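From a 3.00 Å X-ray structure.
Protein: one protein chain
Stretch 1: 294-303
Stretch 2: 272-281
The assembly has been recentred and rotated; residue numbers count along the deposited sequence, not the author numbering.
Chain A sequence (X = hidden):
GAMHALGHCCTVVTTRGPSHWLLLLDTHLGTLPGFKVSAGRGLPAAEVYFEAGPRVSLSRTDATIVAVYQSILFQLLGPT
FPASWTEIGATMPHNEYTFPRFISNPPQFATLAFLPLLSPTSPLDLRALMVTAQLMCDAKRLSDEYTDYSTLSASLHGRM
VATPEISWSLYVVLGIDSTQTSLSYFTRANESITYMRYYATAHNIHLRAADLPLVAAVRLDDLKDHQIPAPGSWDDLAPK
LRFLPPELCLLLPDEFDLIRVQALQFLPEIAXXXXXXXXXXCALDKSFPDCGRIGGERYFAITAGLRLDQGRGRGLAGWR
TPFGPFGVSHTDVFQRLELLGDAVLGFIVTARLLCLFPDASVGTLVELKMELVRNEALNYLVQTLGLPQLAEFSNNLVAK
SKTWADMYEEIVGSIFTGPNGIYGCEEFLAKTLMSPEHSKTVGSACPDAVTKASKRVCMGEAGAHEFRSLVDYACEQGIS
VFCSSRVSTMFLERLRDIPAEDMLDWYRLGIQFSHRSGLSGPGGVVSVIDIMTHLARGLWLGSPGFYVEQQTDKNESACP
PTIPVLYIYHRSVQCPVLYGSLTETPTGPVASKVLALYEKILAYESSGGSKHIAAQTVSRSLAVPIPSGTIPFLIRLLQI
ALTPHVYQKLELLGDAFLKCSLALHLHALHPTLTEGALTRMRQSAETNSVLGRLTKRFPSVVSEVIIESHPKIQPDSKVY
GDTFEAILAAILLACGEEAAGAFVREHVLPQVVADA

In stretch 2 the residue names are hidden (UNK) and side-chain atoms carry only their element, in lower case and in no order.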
# COMPACT_ATOMS: atom_id res chain seq x y z
N ILE A 294 -7.96 3.91 1.78
CA ILE A 294 -9.17 4.25 1.05
C ILE A 294 -8.85 5.21 -0.07
O ILE A 294 -7.76 5.80 -0.12
CB ILE A 294 -10.22 4.91 1.96
CG1 ILE A 294 -9.60 6.10 2.71
CG2 ILE A 294 -10.79 3.88 2.93
CD1 ILE A 294 -9.45 7.35 1.87
N GLY A 295 -9.79 5.36 -0.99
CA GLY A 295 -9.59 6.26 -2.11
C GLY A 295 -8.42 5.87 -2.99
O GLY A 295 -8.31 4.72 -3.41
N GLY A 296 -7.55 6.84 -3.27
CA GLY A 296 -6.41 6.60 -4.14
C GLY A 296 -5.40 5.58 -3.65
O GLY A 296 -4.86 4.82 -4.46
N GLU A 297 -5.11 5.57 -2.36
CA GLU A 297 -4.15 4.62 -1.83
C GLU A 297 -4.69 3.19 -1.85
O GLU A 297 -3.96 2.24 -2.09
CB GLU A 297 -3.71 5.03 -0.42
CG GLU A 297 -2.69 6.17 -0.40
CD GLU A 297 -2.29 6.61 1.00
OE1 GLU A 297 -3.16 7.14 1.72
OE2 GLU A 297 -1.12 6.42 1.39
N ARG A 298 -5.99 3.03 -1.59
CA ARG A 298 -6.59 1.71 -1.62
C ARG A 298 -6.54 1.20 -3.06
O ARG A 298 -6.43 -0.00 -3.30
CB ARG A 298 -8.04 1.76 -1.14
CG ARG A 298 -8.82 0.47 -1.33
CD ARG A 298 -8.30 -0.67 -0.48
NE ARG A 298 -9.17 -1.84 -0.53
CZ ARG A 298 -8.87 -3.03 -0.01
NH1 ARG A 298 -7.72 -3.23 0.61
NH2 ARG A 298 -9.72 -4.04 -0.11
N TYR A 299 -6.62 2.12 -4.02
CA TYR A 299 -6.56 1.76 -5.43
C TYR A 299 -5.20 1.16 -5.72
O TYR A 299 -5.10 -0.05 -5.95
CB TYR A 299 -6.76 2.99 -6.32
CG TYR A 299 -6.23 2.82 -7.73
CD1 TYR A 299 -6.76 1.86 -8.60
CD2 TYR A 299 -5.15 3.58 -8.17
CE1 TYR A 299 -6.23 1.67 -9.86
CE2 TYR A 299 -4.62 3.39 -9.43
CZ TYR A 299 -5.16 2.44 -10.26
OH TYR A 299 -4.60 2.25 -11.49
N PHE A 300 -4.17 2.00 -5.71
CA PHE A 300 -2.81 1.55 -5.98
C PHE A 300 -2.46 0.28 -5.22
O PHE A 300 -1.71 -0.56 -5.70
CB PHE A 300 -1.82 2.66 -5.63
CG PHE A 300 -0.38 2.25 -5.77
CD1 PHE A 300 0.14 1.89 -7.01
CD2 PHE A 300 0.45 2.19 -4.65
CE1 PHE A 300 1.47 1.49 -7.14
CE2 PHE A 300 1.78 1.78 -4.77
CZ PHE A 300 2.29 1.43 -6.01
N ALA A 301 -3.02 0.15 -4.03
CA ALA A 301 -2.77 -1.01 -3.20
C ALA A 301 -3.35 -2.24 -3.87
O ALA A 301 -2.76 -3.32 -3.85
CB ALA A 301 -3.40 -0.82 -1.84
N ILE A 302 -4.53 -2.07 -4.46
CA ILE A 302 -5.22 -3.15 -5.15
C ILE A 302 -4.54 -3.47 -6.47
O ILE A 302 -4.45 -4.63 -6.87
CB ILE A 302 -6.71 -2.79 -5.39
CG1 ILE A 302 -7.50 -2.95 -4.09
CG2 ILE A 302 -7.30 -3.68 -6.48
CD1 ILE A 302 -9.00 -2.83 -4.25
N THR A 303 -4.07 -2.44 -7.15
CA THR A 303 -3.40 -2.64 -8.41
C THR A 303 -2.13 -3.43 -8.18
O THR A 303 -1.88 -4.42 -8.85
CB THR A 303 -3.04 -1.30 -9.05
OG1 THR A 303 -4.21 -0.49 -9.14
CG2 THR A 303 -2.49 -1.53 -10.44
N UNK A 272 -9.84 10.65 -16.21
CA UNK A 272 -9.90 9.20 -16.43
C UNK A 272 -9.26 8.48 -15.25
O UNK A 272 -9.73 7.43 -14.81
c UNK A 272 -9.11 8.81 -17.68
c UNK A 272 -9.20 9.24 -21.51
c UNK A 272 -9.63 9.34 -19.01
c UNK A 272 -8.75 8.78 -20.14
n UNK A 272 -8.34 8.66 -22.56
N UNK A 273 -8.18 9.06 -14.75
CA UNK A 273 -7.47 8.49 -13.62
C UNK A 273 -8.42 8.36 -12.45
O UNK A 273 -8.59 7.29 -11.88
c UNK A 273 -5.37 8.77 -12.25
c UNK A 273 -4.95 9.21 -11.04
c UNK A 273 -6.30 9.38 -13.25
c UNK A 273 -3.99 7.28 -11.41
n UNK A 273 -4.76 7.55 -12.45
n UNK A 273 -4.08 8.27 -10.55
N UNK A 274 -9.04 9.48 -12.10
CA UNK A 274 -10.00 9.52 -11.01
C UNK A 274 -11.12 8.51 -11.27
O UNK A 274 -11.60 7.85 -10.36
c UNK A 274 -11.71 10.93 -9.85
c UNK A 274 -9.53 11.93 -10.48
c UNK A 274 -10.03 13.33 -10.31
c UNK A 274 -10.61 10.93 -10.88
N UNK A 275 -11.53 8.41 -12.53
CA UNK A 275 -12.59 7.49 -12.92
C UNK A 275 -12.08 6.07 -12.77
O UNK A 275 -12.78 5.17 -12.29
c UNK A 275 -13.01 7.73 -14.37
s UNK A 275 -14.26 6.59 -14.97
N UNK A 276 -10.84 5.87 -13.20
CA UNK A 276 -10.20 4.57 -13.12
C UNK A 276 -10.31 4.16 -11.65
O UNK A 276 -11.04 3.23 -11.30
o UNK A 276 -6.95 3.38 -14.40
o UNK A 276 -8.66 2.29 -13.55
c UNK A 276 -8.73 4.70 -13.52
c UNK A 276 -8.07 3.36 -13.85
N UNK A 277 -9.59 4.89 -10.81
CA UNK A 277 -9.58 4.65 -9.38
C UNK A 277 -10.98 4.28 -8.88
O UNK A 277 -11.25 3.11 -8.60
c UNK A 277 -7.04 7.32 -8.16
c UNK A 277 -7.67 6.25 -9.03
c UNK A 277 -9.18 5.63 -7.13
c UNK A 277 -9.11 5.89 -8.62
N UNK A 278 -11.85 5.28 -8.77
CA UNK A 278 -13.21 5.06 -8.29
C UNK A 278 -13.81 3.73 -8.71
O UNK A 278 -14.39 3.01 -7.90
o UNK A 278 -15.60 8.72 -9.29
c UNK A 278 -15.16 8.35 -8.18
n UNK A 278 -15.75 8.70 -7.03
c UNK A 278 -13.94 7.48 -8.07
c UNK A 278 -14.13 6.17 -8.78
N UNK A 279 -13.66 3.40 -9.99
CA UNK A 279 -14.19 2.16 -10.51
C UNK A 279 -13.50 0.99 -9.83
O UNK A 279 -14.15 0.06 -9.37
c UNK A 279 -13.96 2.06 -12.01
o UNK A 279 -14.09 -0.31 -12.17
n UNK A 279 -15.41 0.88 -13.53
c UNK A 279 -14.49 0.77 -12.58
N UNK A 280 -12.18 1.05 -9.77
CA UNK A 280 -11.40 -0.01 -9.14
C UNK A 280 -11.88 -0.21 -7.71
O UNK A 280 -12.21 -1.32 -7.32
o UNK A 280 -9.45 0.49 -10.49
c UNK A 280 -9.89 0.33 -9.14
c UNK A 280 -9.10 -0.80 -8.50
N UNK A 281 -11.93 0.88 -6.95
CA UNK A 281 -12.37 0.84 -5.56
C UNK A 281 -13.62 0.00 -5.37
O UNK A 281 -13.58 -1.07 -4.76
c UNK A 281 -10.24 2.51 -4.24
c UNK A 281 -12.65 2.25 -5.03
c UNK A 281 -11.37 3.09 -5.05
c UNK A 281 -13.24 2.17 -3.63

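Position 272 carries four carbons in a row ending in a nitrogen. Beyond its first torsion the chain is extended, and it stays far from stretch 1. It is Lys272.

Position 273 has one carbon, then a five-membered ring of three carbons and two nitrogens. One ring carbon approaches Tyr299. This is His273, and its CE1 lies 4.4 Å from Tyr299 CE2.

Position 274 has four carbons, forked at the first, with one arm two carbons long. It is out of reach of stretch 1. Four carbons with this fork make it Ile274.

Position 275 has one carbon and one sulfur, and it too is out of reach. It is Cys275.

Position 276 has two carbons, the second carrying two oxygens. The CA-to-CB bond points toward stretch 1, and the group comes near the Tyr299 hydroxyl. An acid this short is Asp276. Its OD2 is 3.9 Å from Tyr299 OH, too far for a hydrogen bond; both atoms are satisfied elsewhere in the structure.

Position 277 again has four carbons, forked at the first, with one two-carbon arm. It packs on Tyr299 and reaches Gly296. It is Ile277. CG2 lies 3.7 Å from Tyr299 CB, and CG1 sits over one face of the tyrosine ring in a CH-pi contact, 4.1 Å from its centroid. CD1 is 4.1 Å from Gly296 CA.

Position 278 has three carbons, the third carrying one oxygen and one nitrogen. Its CA-to-CB bond points away from stretch 1. It is Gln278.

Position 279 has the same amide end on a chain one carbon shorter, and it is out of reach. It is Asn279.

Position 280 has one carbon carrying one oxygen and one carbon. Its CA-to-CB bond points toward stretch 1, and it meets Tyr299 and Ile302. It is Thr280. OG1 is 3.5 Å from Tyr299 CE1 and donates a hydrogen bond to Asp276 O at 3.3 Å, within its own helix. CG2 is 4.0 Å from Ile302 CG2.

Position 281 has four carbons, forked at the first, with one longer arm whose tip reaches stretch 1. It is Ile281. CD1 is 3.0 Å from Gly295 O, a tight approach, and 3.8 Å from Arg298 CG.

The two helices cross at 74°, with their axes 9.0 Å apart at closest approach. Tyr299 is the centre of the contact and has the largest covered area. His273, Asp276, Ile277, Thr280 and Ile281 all touch it. No hydrogen bond joins the stretches, so packing holds this contact.

Stretch 2 272-281: KHICDIQNTI
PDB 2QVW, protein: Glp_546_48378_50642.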